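Side-chain contacts in vacuolar-sorting protein BRO1 (Saccharomyces cerevisiae, PDB 1ZB1), which helps sort cargo into the intralumenal vesicles of multivesicular bodies and recruits the deubiquitinase Doa4 to endosomes: residues K14-E19 against V172-E177; L79-F84 against Q358-K363; F97-A102 against S123-N128; Y255-A260 against D304-T309; I277-F282 against D336-L341. One frame throughout, in Å; residues are numbered along the deposited sequence.

Contact 1: residues K14-E19 against V172-E177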
# COMPACT_ATOMS: atom_id res chain seq x y z
N LYS A 14 0.11 4.16 9.50
CA LYS A 14 -0.39 4.10 10.88
C LYS A 14 -1.71 3.37 11.04
O LYS A 14 -2.59 3.46 10.19
CB LYS A 14 -0.55 5.53 11.42
CG LYS A 14 0.76 6.31 11.46
CD LYS A 14 1.74 5.65 12.41
CE LYS A 14 3.04 6.44 12.51
NZ LYS A 14 4.02 5.79 13.43
N LEU A 15 -1.82 2.64 12.15
CA LEU A 15 -3.04 1.90 12.48
C LEU A 15 -4.06 2.83 13.13
O LEU A 15 -3.69 3.89 13.65
CB LEU A 15 -2.73 0.78 13.49
CG LEU A 15 -1.86 -0.40 13.08
CD1 LEU A 15 -1.53 -1.27 14.32
CD2 LEU A 15 -2.62 -1.22 12.03
N LYS A 16 -5.33 2.44 13.09
CA LYS A 16 -6.37 3.22 13.74
C LYS A 16 -6.62 2.53 15.09
O LYS A 16 -6.78 1.32 15.15
CB LYS A 16 -7.67 3.21 12.92
CG LYS A 16 -7.56 3.93 11.56
CD LYS A 16 -8.81 3.71 10.71
CE LYS A 16 -10.07 4.28 11.36
NZ LYS A 16 -9.87 5.71 11.77
N ASP A 17 -6.63 3.30 16.18
CA ASP A 17 -6.88 2.72 17.49
C ASP A 17 -8.39 2.60 17.71
O ASP A 17 -9.17 3.25 17.02
CB ASP A 17 -6.27 3.58 18.60
CG ASP A 17 -4.76 3.66 18.53
OD1 ASP A 17 -4.14 2.69 18.03
OD2 ASP A 17 -4.18 4.67 18.97
N THR A 18 -8.79 1.76 18.66
CA THR A 18 -10.20 1.57 18.98
C THR A 18 -10.37 1.37 20.47
O THR A 18 -9.43 0.97 21.17
CB THR A 18 -10.78 0.32 18.27
OG1 THR A 18 -12.18 0.21 18.54
CG2 THR A 18 -10.08 -0.96 18.78
N GLU A 19 -11.56 1.64 20.98
CA GLU A 19 -11.81 1.45 22.40
C GLU A 19 -12.26 0.02 22.64
O GLU A 19 -12.88 -0.60 21.78
CB GLU A 19 -12.88 2.43 22.90
CG GLU A 19 -12.41 3.87 22.90
CD GLU A 19 -13.32 4.80 23.67
OE1 GLU A 19 -12.91 5.96 23.88
OE2 GLU A 19 -14.43 4.37 24.06
N VAL A 172 -11.66 10.58 8.37
CA VAL A 172 -10.85 11.07 7.26
C VAL A 172 -10.03 9.95 6.62
O VAL A 172 -9.75 9.98 5.42
CB VAL A 172 -9.90 12.21 7.73
CG1 VAL A 172 -8.99 11.73 8.85
CG2 VAL A 172 -9.07 12.71 6.56
N ASP A 173 -9.65 8.97 7.43
CA ASP A 173 -8.86 7.84 6.95
C ASP A 173 -9.59 7.03 5.89
O ASP A 173 -8.96 6.44 5.01
CB ASP A 173 -8.53 6.87 8.10
CG ASP A 173 -7.65 7.49 9.15
OD1 ASP A 173 -7.93 7.29 10.36
OD2 ASP A 173 -6.67 8.16 8.78
N LEU A 174 -10.91 6.99 5.98
CA LEU A 174 -11.69 6.19 5.04
C LEU A 174 -12.32 6.97 3.90
O LEU A 174 -13.20 6.46 3.20
CB LEU A 174 -12.76 5.38 5.79
CG LEU A 174 -12.24 4.15 6.56
CD1 LEU A 174 -11.63 3.13 5.58
CD2 LEU A 174 -11.19 4.59 7.56
N GLN A 175 -11.89 8.21 3.71
CA GLN A 175 -12.41 9.00 2.60
C GLN A 175 -11.87 8.32 1.34
O GLN A 175 -10.68 7.99 1.28
CB GLN A 175 -11.92 10.45 2.69
CG GLN A 175 -12.52 11.19 3.87
CD GLN A 175 -14.01 10.95 3.99
OE1 GLN A 175 -14.49 10.40 4.99
NE2 GLN A 175 -14.76 11.33 2.96
N SER A 176 -12.73 8.11 0.36
CA SER A 176 -12.35 7.43 -0.88
C SER A 176 -11.05 7.91 -1.53
O SER A 176 -10.27 7.09 -2.02
CB SER A 176 -13.50 7.52 -1.90
OG SER A 176 -13.18 6.80 -3.08
N GLU A 177 -10.81 9.21 -1.55
CA GLU A 177 -9.59 9.72 -2.17
C GLU A 177 -8.33 9.40 -1.36
O GLU A 177 -7.23 9.27 -1.92
CB GLU A 177 -9.69 11.23 -2.44
CG GLU A 177 -9.89 12.11 -1.21
CD GLU A 177 -11.33 12.12 -0.69
OE1 GLU A 177 -11.59 12.87 0.28
OE2 GLU A 177 -12.18 11.38 -1.22
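Lys16 and Asp173 approach from opposite directions to form a buried salt bridge of the Bro1 domain, where the extended chain ahead of helix 23-34 runs past the short 3-10 turn leading into helix 176-198. This tight part of the contact rests on three side chains. The lysine suits it because a long aliphatic stem can run along apolar surface and still deliver a charge: the stem leaves the backbone extended, then bends at chi3 (62°) and again at chi4, bringing NZ round to the side of OD1 turned away from OD2. On the way CE and CD pack against Leu174, with CE 4.0 Å from Leu174 CD2. The ammonium group is further held by Tyr100 O and Ser171 OG, so a buried charge is well supplied with acceptors. Asp173 is equally well engaged, since OD2 bonds to Tyr239 OH and OD1 also takes the N-H of Ala102; these donors probably favour the ionised carboxylate. Away from the bridge the contact is loose. Asp17, next along the chain, and Glu177, four residues after Asp173, are exposed and do not join in. At the bridge itself, Lys16 NZ lies 2.9 Å from Asp173 OD1, which accepts through its anti lone pair.

Contact 2: residues L79-F84 against Q358-K363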
# COMPACT_ATOMS: atom_id res chain seq x y z
N LEU A 79 -17.69 -10.43 10.99
CA LEU A 79 -18.48 -9.25 10.62
C LEU A 79 -19.18 -9.40 9.28
O LEU A 79 -20.33 -8.98 9.14
CB LEU A 79 -17.56 -8.03 10.54
CG LEU A 79 -17.38 -7.03 11.69
CD1 LEU A 79 -17.91 -7.54 13.02
CD2 LEU A 79 -15.91 -6.69 11.75
N GLU A 80 -18.49 -9.97 8.30
CA GLU A 80 -19.06 -10.14 6.98
C GLU A 80 -20.26 -11.08 7.01
O GLU A 80 -21.30 -10.80 6.41
CB GLU A 80 -17.99 -10.65 6.00
CG GLU A 80 -18.44 -10.64 4.54
CD GLU A 80 -18.74 -9.23 4.03
OE1 GLU A 80 -19.51 -8.50 4.68
OE2 GLU A 80 -18.20 -8.87 2.96
N HIS A 81 -20.13 -12.20 7.72
CA HIS A 81 -21.23 -13.15 7.84
C HIS A 81 -22.39 -12.52 8.63
O HIS A 81 -23.55 -12.79 8.34
CB HIS A 81 -20.78 -14.44 8.54
CG HIS A 81 -20.04 -15.38 7.65
ND1 HIS A 81 -18.69 -15.63 7.78
CD2 HIS A 81 -20.46 -16.16 6.62
CE1 HIS A 81 -18.31 -16.51 6.88
NE2 HIS A 81 -19.36 -16.85 6.16
N LEU A 82 -22.06 -11.71 9.63
CA LEU A 82 -23.08 -11.04 10.44
C LEU A 82 -23.85 -10.09 9.53
O LEU A 82 -25.08 -9.99 9.61
CB LEU A 82 -22.43 -10.25 11.58
CG LEU A 82 -23.37 -9.49 12.53
CD1 LEU A 82 -24.34 -10.46 13.19
CD2 LEU A 82 -22.55 -8.77 13.58
N TYR A 83 -23.12 -9.39 8.67
CA TYR A 83 -23.72 -8.44 7.74
C TYR A 83 -24.57 -9.15 6.69
O TYR A 83 -25.61 -8.64 6.29
CB TYR A 83 -22.62 -7.61 7.07
CG TYR A 83 -23.13 -6.62 6.04
CD1 TYR A 83 -23.06 -6.90 4.67
CD2 TYR A 83 -23.68 -5.39 6.43
CE1 TYR A 83 -23.51 -5.99 3.72
CE2 TYR A 83 -24.13 -4.47 5.48
CZ TYR A 83 -24.04 -4.78 4.13
OH TYR A 83 -24.47 -3.87 3.19
N PHE A 84 -24.14 -10.33 6.25
CA PHE A 84 -24.91 -11.09 5.27
C PHE A 84 -26.27 -11.44 5.87
O PHE A 84 -27.29 -11.47 5.17
CB PHE A 84 -24.23 -12.42 4.90
CG PHE A 84 -22.98 -12.28 4.07
CD1 PHE A 84 -22.77 -11.18 3.25
CD2 PHE A 84 -22.03 -13.31 4.07
CE1 PHE A 84 -21.64 -11.09 2.43
CE2 PHE A 84 -20.89 -13.23 3.25
CZ PHE A 84 -20.70 -12.12 2.43
N GLN A 358 -15.05 -19.92 5.86
CA GLN A 358 -15.61 -21.20 6.30
C GLN A 358 -15.58 -21.49 7.80
O GLN A 358 -16.63 -21.71 8.41
CB GLN A 358 -14.92 -22.35 5.56
CG GLN A 358 -15.77 -23.03 4.51
CD GLN A 358 -16.98 -23.75 5.10
OE1 GLN A 358 -17.89 -23.12 5.63
NE2 GLN A 358 -16.98 -25.08 5.00
N ASP A 359 -14.39 -21.50 8.39
CA ASP A 359 -14.27 -21.80 9.82
C ASP A 359 -15.07 -20.86 10.72
O ASP A 359 -15.63 -21.29 11.74
CB ASP A 359 -12.79 -21.78 10.24
CG ASP A 359 -11.99 -22.93 9.65
OD1 ASP A 359 -12.51 -24.07 9.64
OD2 ASP A 359 -10.85 -22.70 9.20
N VAL A 360 -15.13 -19.58 10.35
CA VAL A 360 -15.86 -18.60 11.14
C VAL A 360 -17.37 -18.82 11.07
O VAL A 360 -18.06 -18.70 12.08
CB VAL A 360 -15.52 -17.15 10.67
CG1 VAL A 360 -16.51 -16.16 11.26
CG2 VAL A 360 -14.10 -16.80 11.10
N ALA A 361 -17.88 -19.15 9.89
CA ALA A 361 -19.31 -19.39 9.74
C ALA A 361 -19.77 -20.56 10.61
O ALA A 361 -20.87 -20.53 11.18
CB ALA A 361 -19.65 -19.67 8.28
N ASN A 362 -18.94 -21.59 10.71
CA ASN A 362 -19.29 -22.75 11.51
C ASN A 362 -19.25 -22.47 13.00
O ASN A 362 -20.16 -22.85 13.74
CB ASN A 362 -18.36 -23.93 11.19
CG ASN A 362 -18.53 -24.43 9.77
OD1 ASN A 362 -19.65 -24.56 9.28
ND2 ASN A 362 -17.42 -24.73 9.11
N LYS A 363 -18.19 -21.80 13.44
CA LYS A 363 -18.02 -21.47 14.84
C LYS A 363 -19.11 -20.56 15.41
O LYS A 363 -19.55 -20.75 16.54
CB LYS A 363 -16.64 -20.82 15.05
CG LYS A 363 -16.31 -20.47 16.48
CD LYS A 363 -14.87 -19.99 16.60
CE LYS A 363 -14.55 -19.59 18.04
NZ LYS A 363 -13.11 -19.27 18.28
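His81, whose ring lies against Ala361, has two polar atoms bonded within its own helix: its carbonyl oxygen accepts a hydrogen bond from Arg85 NH1, and ring ND1 makes a weak one with Ser77 O, a turn earlier. The second, though weak, probably helps to set the rotation of the ring, which presents a face to helix 349-371. With chi1 at -79°, CG sits beside the backbone N, and the imidazole reaches from one helix to the other. Over that face comes the methyl of Ala361. Its CB stands 3.8 Å from the ring centroid, 22° off the normal, a CH-pi contact shifted toward the rim. The nearest ring atom is NE2, with Ala361 CB 3.5 Å from His81 NE2. Alanine fits because a single methyl lets a flat ring come close to a helix backbone; even Ala361 N is only 4.0 Å from His81 CE1. Val360 supplies a second, lighter touch from an oblique direction, CG1 lying 4.1 Å from His81 ND1, while its side chain also packs on Ser77 and Phe78. Met357 and Tyr368 of helix 349-371 also touch His81. The arrangement is helix-on-helix packing in the Bro1 domain, joining helix 65-86 to the late helix 349-371 by a small residue laid on a ring.

Contact 3: residues F97-A102 against S123-N128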
# COMPACT_ATOMS: atom_id res chain seq x y z
N PHE A 97 -19.34 0.75 18.54
CA PHE A 97 -18.09 0.66 17.79
C PHE A 97 -17.43 2.04 17.82
O PHE A 97 -17.96 3.01 17.25
CB PHE A 97 -18.39 0.26 16.34
CG PHE A 97 -19.08 -1.08 16.20
CD1 PHE A 97 -20.23 -1.21 15.42
CD2 PHE A 97 -18.56 -2.23 16.80
CE1 PHE A 97 -20.84 -2.45 15.22
CE2 PHE A 97 -19.15 -3.48 16.61
CZ PHE A 97 -20.29 -3.60 15.82
N THR A 98 -16.26 2.13 18.46
CA THR A 98 -15.56 3.40 18.61
C THR A 98 -14.13 3.39 18.06
O THR A 98 -13.26 2.67 18.57
CB THR A 98 -15.54 3.82 20.11
OG1 THR A 98 -16.89 3.88 20.59
CG2 THR A 98 -14.86 5.17 20.30
N TRP A 99 -13.89 4.18 17.01
CA TRP A 99 -12.57 4.25 16.38
C TRP A 99 -11.94 5.63 16.30
O TRP A 99 -12.63 6.63 16.04
CB TRP A 99 -12.63 3.67 14.96
CG TRP A 99 -12.93 2.20 14.92
CD1 TRP A 99 -14.15 1.61 15.01
CD2 TRP A 99 -11.97 1.14 14.82
NE1 TRP A 99 -14.02 0.24 14.97
CE2 TRP A 99 -12.69 -0.08 14.86
CE3 TRP A 99 -10.57 1.09 14.70
CZ2 TRP A 99 -12.07 -1.33 14.78
CZ3 TRP A 99 -9.95 -0.16 14.63
CH2 TRP A 99 -10.70 -1.35 14.67
N TYR A 100 -10.63 5.68 16.51
CA TYR A 100 -9.86 6.91 16.44
C TYR A 100 -9.20 7.07 15.07
O TYR A 100 -8.87 6.08 14.41
CB TYR A 100 -8.73 6.91 17.49
CG TYR A 100 -9.17 7.02 18.94
CD1 TYR A 100 -9.67 5.91 19.63
CD2 TYR A 100 -9.06 8.23 19.62
CE1 TYR A 100 -10.04 6.01 20.98
CE2 TYR A 100 -9.42 8.34 20.96
CZ TYR A 100 -9.91 7.23 21.63
OH TYR A 100 -10.24 7.34 22.96
N ASP A 101 -9.01 8.31 14.63
CA ASP A 101 -8.34 8.54 13.36
C ASP A 101 -6.86 8.18 13.53
O ASP A 101 -6.29 8.39 14.61
CB ASP A 101 -8.44 10.02 12.95
CG ASP A 101 -9.80 10.40 12.40
OD1 ASP A 101 -10.64 9.50 12.18
OD2 ASP A 101 -10.01 11.60 12.17
N ALA A 102 -6.23 7.66 12.48
CA ALA A 102 -4.81 7.31 12.54
C ALA A 102 -4.01 8.56 12.91
O ALA A 102 -4.30 9.66 12.44
CB ALA A 102 -4.34 6.76 11.19
N SER A 123 -15.12 -1.40 7.80
CA SER A 123 -14.18 -0.53 7.11
C SER A 123 -12.94 -0.23 7.95
O SER A 123 -11.81 -0.25 7.42
CB SER A 123 -14.87 0.79 6.70
OG SER A 123 -15.36 1.50 7.82
N CYS A 124 -13.12 0.05 9.23
CA CYS A 124 -11.98 0.36 10.10
C CYS A 124 -11.07 -0.86 10.26
O CYS A 124 -9.84 -0.74 10.24
CB CYS A 124 -12.47 0.86 11.46
SG CYS A 124 -13.16 2.55 11.40
N THR A 125 -11.67 -2.03 10.44
CA THR A 125 -10.90 -3.26 10.58
C THR A 125 -10.10 -3.54 9.29
O THR A 125 -8.92 -3.90 9.34
CB THR A 125 -11.84 -4.46 10.87
OG1 THR A 125 -12.41 -4.31 12.18
CG2 THR A 125 -11.06 -5.77 10.80
N LEU A 126 -10.74 -3.37 8.13
CA LEU A 126 -10.05 -3.62 6.85
C LEU A 126 -8.93 -2.61 6.61
O LEU A 126 -7.91 -2.92 5.98
CB LEU A 126 -11.06 -3.62 5.69
CG LEU A 126 -10.50 -3.78 4.27
CD1 LEU A 126 -9.57 -4.99 4.19
CD2 LEU A 126 -11.66 -3.93 3.30
N PHE A 127 -9.12 -1.39 7.10
CA PHE A 127 -8.08 -0.37 6.96
C PHE A 127 -6.83 -0.88 7.70
O PHE A 127 -5.70 -0.79 7.20
CB PHE A 127 -8.56 0.95 7.58
CG PHE A 127 -7.57 2.08 7.45
CD1 PHE A 127 -6.53 2.22 8.37
CD2 PHE A 127 -7.67 2.99 6.40
CE1 PHE A 127 -5.60 3.25 8.26
CE2 PHE A 127 -6.74 4.04 6.27
CZ PHE A 127 -5.71 4.17 7.19
N ASN A 128 -7.03 -1.42 8.90
CA ASN A 128 -5.90 -1.93 9.67
C ASN A 128 -5.29 -3.18 9.03
O ASN A 128 -4.08 -3.39 9.08
CB ASN A 128 -6.34 -2.20 11.13
CG ASN A 128 -6.39 -0.91 11.96
OD1 ASN A 128 -5.92 0.14 11.51
ND2 ASN A 128 -6.94 -0.99 13.16
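Trp99 and Cys124 both set their side chains beside the backbone N (chi1 -66° and -73°), and those two turns bring an indole from a strand down onto CB and SG of a helical cysteine. The setting is a beta hairpin lying on a helix of the Bro1 domain: strand 97-100, paired antiparallel with strand 112-115, packs over helix 118-139. Cys124 CB sits over the middle of one indole face, 3.5 Å from the centroid of the five-membered ring, in a CH-pi contact. The sulfur shares the same face, with SG 3.8 Å from that centroid, so methylene and thiol together cover the pyrrole part. Cysteine suits this place because it is short enough for the ring to come down close to the helix, yet carries a polarisable atom. The packing is snug, Trp99 CD2 lying 3.4 Å from Cys124 CB. At the other end, Thr125 OG1 approaches obliquely, 4.0 Å from Trp99 CZ2; its hydroxyl is already bonded to Glu121 O. Glu121 also takes the indole N-H, since Trp99 NE1 bonds to its OE1, which helps to fix the ring's rotation. Asn128 comes to the rim of the benzene ring, its amide and the indole planes 62° apart. Its OD1 accepts from Lys16 N, while ND2 stands at the indole edge, near the ring plane, 3.5 Å from Trp99 CZ3.

Contact 4: residues Y255-A260 against D304-T309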
# COMPACT_ATOMS: atom_id res chain seq x y z
N TYR A 255 13.48 7.21 -10.95
CA TYR A 255 13.18 6.03 -11.74
C TYR A 255 13.04 6.35 -13.22
O TYR A 255 13.32 5.51 -14.07
CB TYR A 255 11.95 5.31 -11.15
CG TYR A 255 12.35 4.54 -9.91
CD1 TYR A 255 13.25 3.47 -10.00
CD2 TYR A 255 11.92 4.92 -8.64
CE1 TYR A 255 13.72 2.81 -8.86
CE2 TYR A 255 12.38 4.26 -7.49
CZ TYR A 255 13.28 3.22 -7.61
OH TYR A 255 13.77 2.58 -6.49
N LYS A 256 12.65 7.58 -13.53
CA LYS A 256 12.56 7.99 -14.92
C LYS A 256 14.00 8.01 -15.45
O LYS A 256 14.27 7.59 -16.58
CB LYS A 256 11.94 9.38 -15.04
CG LYS A 256 11.96 9.94 -16.45
CD LYS A 256 10.57 10.11 -17.01
CE LYS A 256 9.77 11.14 -16.23
NZ LYS A 256 8.44 11.38 -16.87
N SER A 257 14.92 8.49 -14.62
CA SER A 257 16.33 8.55 -14.98
C SER A 257 16.90 7.15 -15.19
O SER A 257 17.59 6.90 -16.18
CB SER A 257 17.13 9.24 -13.87
OG SER A 257 18.53 9.14 -14.11
N LEU A 258 16.60 6.26 -14.26
CA LEU A 258 17.07 4.88 -14.33
C LEU A 258 16.57 4.20 -15.59
O LEU A 258 17.28 3.39 -16.20
CB LEU A 258 16.59 4.10 -13.10
CG LEU A 258 17.40 2.85 -12.75
CD1 LEU A 258 18.80 3.27 -12.32
CD2 LEU A 258 16.70 2.08 -11.62
N SER A 259 15.35 4.54 -15.99
CA SER A 259 14.74 3.97 -17.18
C SER A 259 15.48 4.40 -18.45
O SER A 259 15.78 3.58 -19.32
CB SER A 259 13.28 4.41 -17.27
OG SER A 259 12.65 3.85 -18.41
N ALA A 260 15.76 5.70 -18.55
CA ALA A 260 16.46 6.25 -19.70
C ALA A 260 17.88 5.67 -19.78
O ALA A 260 18.37 5.35 -20.86
CB ALA A 260 16.52 7.77 -19.60
N ASP A 304 25.41 10.38 -5.75
CA ASP A 304 26.67 10.84 -6.34
C ASP A 304 27.36 9.75 -7.16
O ASP A 304 27.95 10.04 -8.20
CB ASP A 304 27.62 11.35 -5.26
CG ASP A 304 27.08 12.59 -4.55
OD1 ASP A 304 26.50 13.46 -5.23
OD2 ASP A 304 27.25 12.70 -3.31
N GLY A 305 27.27 8.51 -6.70
CA GLY A 305 27.88 7.41 -7.42
C GLY A 305 27.21 7.15 -8.75
O GLY A 305 27.86 6.77 -9.73
N PHE A 306 25.89 7.34 -8.80
CA PHE A 306 25.15 7.11 -10.03
C PHE A 306 25.43 8.24 -11.03
O PHE A 306 25.49 8.01 -12.23
CB PHE A 306 23.64 7.02 -9.73
CG PHE A 306 22.80 6.73 -10.94
CD1 PHE A 306 23.08 5.64 -11.76
CD2 PHE A 306 21.72 7.55 -11.27
CE1 PHE A 306 22.30 5.37 -12.89
CE2 PHE A 306 20.94 7.29 -12.39
CZ PHE A 306 21.23 6.20 -13.21
N LYS A 307 25.61 9.45 -10.52
CA LYS A 307 25.91 10.59 -11.38
C LYS A 307 27.23 10.32 -12.10
O LYS A 307 27.37 10.62 -13.29
CB LYS A 307 26.03 11.88 -10.56
CG LYS A 307 26.36 13.13 -11.37
CD LYS A 307 26.31 14.37 -10.48
CE LYS A 307 26.61 15.65 -11.25
NZ LYS A 307 28.05 15.76 -11.63
N GLU A 308 28.18 9.73 -11.38
CA GLU A 308 29.48 9.40 -11.94
C GLU A 308 29.36 8.30 -12.99
O GLU A 308 30.01 8.35 -14.04
CB GLU A 308 30.45 8.95 -10.85
CG GLU A 308 30.92 10.07 -9.94
CD GLU A 308 32.01 9.62 -8.99
OE1 GLU A 308 33.04 9.09 -9.47
OE2 GLU A 308 31.84 9.80 -7.76
N THR A 309 28.53 7.31 -12.70
CA THR A 309 28.32 6.20 -13.62
C THR A 309 27.79 6.71 -14.96
O THR A 309 28.23 6.25 -16.01
CB THR A 309 27.33 5.17 -13.03
OG1 THR A 309 27.90 4.59 -11.85
CG2 THR A 309 27.04 4.07 -14.04
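Phe306 carries the whole contact, reaching from helix 303-322 toward Ser257 and Leu258 on helix 242-269. The apolar part is its meeting with Leu258. The leucine side chain swings round to the ring, and CD1 touches its far end, 3.9 Å from Phe306 CZ and 4.1 Å from Phe306 CE1. A branched aliphatic residue serves well here, since one methyl can be spared for the phenylalanine while the residue also packs on Ser215 of helix 208-230. The second kind of contact is polar against aromatic. Ser257 OG lies in the plane of the ring at its edge, 3.5 Å from Phe306 CE2, so the small hydroxyl meets the slightly positive C-H rim and not the electron-rich face. With CG anti to the backbone N (chi1 -177°), the ring of Phe306 is carried out toward helix 242-269. Within helix 303-322, Thr309 OG1 donates to Gly305 O at 3.0 Å, and that oxygen also receives Thr309 N from the opposite face of its carbonyl plane. Among the neighbours, Tyr261, one turn beyond Ser257, makes an edge-to-face stack with Phe306. Leu287 touches both Ser257 and Phe306, so helix 275-290, which lies between the two in the chain, packs against both helix 242-269 and helix 303-322.

Contact 5: residues I277-F282 against D336-L341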
# COMPACT_ATOMS: atom_id res chain seq x y z
N ILE A 277 23.40 8.29 -26.78
CA ILE A 277 23.95 9.47 -26.12
C ILE A 277 22.81 10.43 -25.78
O ILE A 277 22.84 11.10 -24.74
CB ILE A 277 24.98 10.18 -27.04
CG1 ILE A 277 26.20 9.28 -27.22
CG2 ILE A 277 25.37 11.53 -26.45
CD1 ILE A 277 27.21 9.80 -28.23
N ALA A 278 21.81 10.50 -26.65
CA ALA A 278 20.67 11.37 -26.43
C ALA A 278 19.88 10.92 -25.20
O ALA A 278 19.37 11.75 -24.45
CB ALA A 278 19.78 11.38 -27.67
N PHE A 279 19.78 9.61 -25.00
CA PHE A 279 19.05 9.08 -23.86
C PHE A 279 19.84 9.18 -22.56
O PHE A 279 19.26 9.30 -21.49
CB PHE A 279 18.63 7.63 -24.12
CG PHE A 279 17.28 7.52 -24.77
CD1 PHE A 279 16.12 7.65 -24.01
CD2 PHE A 279 17.17 7.34 -26.14
CE1 PHE A 279 14.86 7.60 -24.61
CE2 PHE A 279 15.92 7.29 -26.75
CZ PHE A 279 14.76 7.42 -25.98
N LEU A 280 21.17 9.12 -22.65
CA LEU A 280 21.99 9.25 -21.46
C LEU A 280 21.91 10.71 -21.04
O LEU A 280 21.98 11.05 -19.85
CB LEU A 280 23.44 8.87 -21.76
CG LEU A 280 23.78 7.38 -21.65
CD1 LEU A 280 23.81 6.97 -20.19
CD2 LEU A 280 22.77 6.55 -22.42
N ASP A 281 21.73 11.57 -22.03
CA ASP A 281 21.60 13.01 -21.83
C ASP A 281 20.32 13.22 -21.02
O ASP A 281 20.33 13.88 -19.98
CB ASP A 281 21.47 13.70 -23.19
CG ASP A 281 21.81 15.18 -23.13
OD1 ASP A 281 21.12 15.93 -22.41
OD2 ASP A 281 22.78 15.58 -23.81
N PHE A 282 19.23 12.63 -21.49
CA PHE A 282 17.93 12.73 -20.83
C PHE A 282 17.99 12.16 -19.42
O PHE A 282 17.42 12.72 -18.48
CB PHE A 282 16.86 11.99 -21.63
CG PHE A 282 15.50 12.01 -21.00
CD1 PHE A 282 14.79 13.20 -20.88
CD2 PHE A 282 14.94 10.84 -20.50
CE1 PHE A 282 13.53 13.22 -20.29
CE2 PHE A 282 13.68 10.85 -19.91
CZ PHE A 282 12.97 12.04 -19.80
N ASP A 336 8.02 8.42 -25.01
CA ASP A 336 7.14 7.26 -25.12
C ASP A 336 7.80 6.14 -25.91
O ASP A 336 7.14 5.19 -26.34
CB ASP A 336 5.81 7.66 -25.78
CG ASP A 336 4.96 8.54 -24.89
OD1 ASP A 336 3.86 8.95 -25.32
OD2 ASP A 336 5.39 8.83 -23.75
N SER A 337 9.11 6.26 -26.10
CA SER A 337 9.87 5.24 -26.82
C SER A 337 10.05 4.07 -25.86
O SER A 337 10.23 2.93 -26.28
CB SER A 337 11.24 5.80 -27.23
OG SER A 337 12.00 4.83 -27.92
N ILE A 338 10.00 4.37 -24.56
CA ILE A 338 10.14 3.35 -23.53
C ILE A 338 8.73 2.96 -23.09
O ILE A 338 7.99 3.78 -22.56
CB ILE A 338 10.90 3.89 -22.30
CG1 ILE A 338 12.27 4.42 -22.73
CG2 ILE A 338 11.08 2.77 -21.28
CD1 ILE A 338 13.08 5.02 -21.60
N LYS A 339 8.38 1.70 -23.32
CA LYS A 339 7.06 1.18 -22.97
C LYS A 339 7.02 0.54 -21.58
O LYS A 339 7.55 -0.55 -21.37
CB LYS A 339 6.64 0.17 -24.04
CG LYS A 339 6.77 0.73 -25.45
CD LYS A 339 6.75 -0.37 -26.49
CE LYS A 339 7.06 0.18 -27.88
NZ LYS A 339 7.17 -0.90 -28.90
N ALA A 340 6.38 1.23 -20.65
CA ALA A 340 6.27 0.78 -19.26
C ALA A 340 5.68 -0.62 -19.10
O ALA A 340 4.78 -1.03 -19.83
CB ALA A 340 5.44 1.78 -18.46
N LEU A 341 6.20 -1.36 -18.12
CA LEU A 341 5.74 -2.70 -17.82
C LEU A 341 5.38 -2.83 -16.33
O LEU A 341 6.27 -2.85 -15.47
CB LEU A 341 6.81 -3.73 -18.17
CG LEU A 341 6.45 -5.20 -17.91
CD1 LEU A 341 5.29 -5.59 -18.80
CD2 LEU A 341 7.65 -6.10 -18.16
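Phe279 points its ring from helix 275-290 toward the loop residues Ser337 and Ile338, which reach it at neighbouring ring atoms. Both approach the ring obliquely. Ser337 meets the far end of the phenyl through its methylene, CB being 4.1 Å from Phe279 CZ. Its hydroxyl stands anti to the backbone N (chi1 180°), and the carbon part of the side chain makes the closest touch; serine suits a partly exposed place, offering a methylene to the ring and a hydroxyl besides. Ile338 comes in by the tip of its longer branch. With chi2 at 178° this branch is straight, which carries CD1 out to 4.3 Å from Phe279 CE1. Within the Bro1 domain the pair joins the helical bundle to the long connection between helices 303-322 and 349-371. A phenylalanine serves this position because one broad ring can meet several partners: besides the loop, it stacks edge-to-face with His263 and touches Leu267, both on helix 242-269, and packs on Val333 earlier in the same connection. Ile338, being buried and branched, likewise spreads its contacts, resting on Ser212 and Arg216 of helix 208-230.

The five contacts form two groups on opposite sides of the centre of the elongated Bro1 domain. Contacts 1 and 3 are practically one site: their centres are 5 Å apart, and Thr18 OG1 lies 2.7 Å from Thr98 O, a probable hydrogen bond. Contact 2 is centred about 20 Å from contact 3, and the two just touch, Leu79 CD2 being 4.3 Å from Thr125 OG1. On the far side of the centre, contacts 4 and 5 have centres 12 Å apart and share packing such as Ser259 OG to Ile338 CD1, 3.4 Å. Contact 2 stands about 52 Å, centre to centre, from both. The domain may bind Snf7; the contacts described here are internal to its fold.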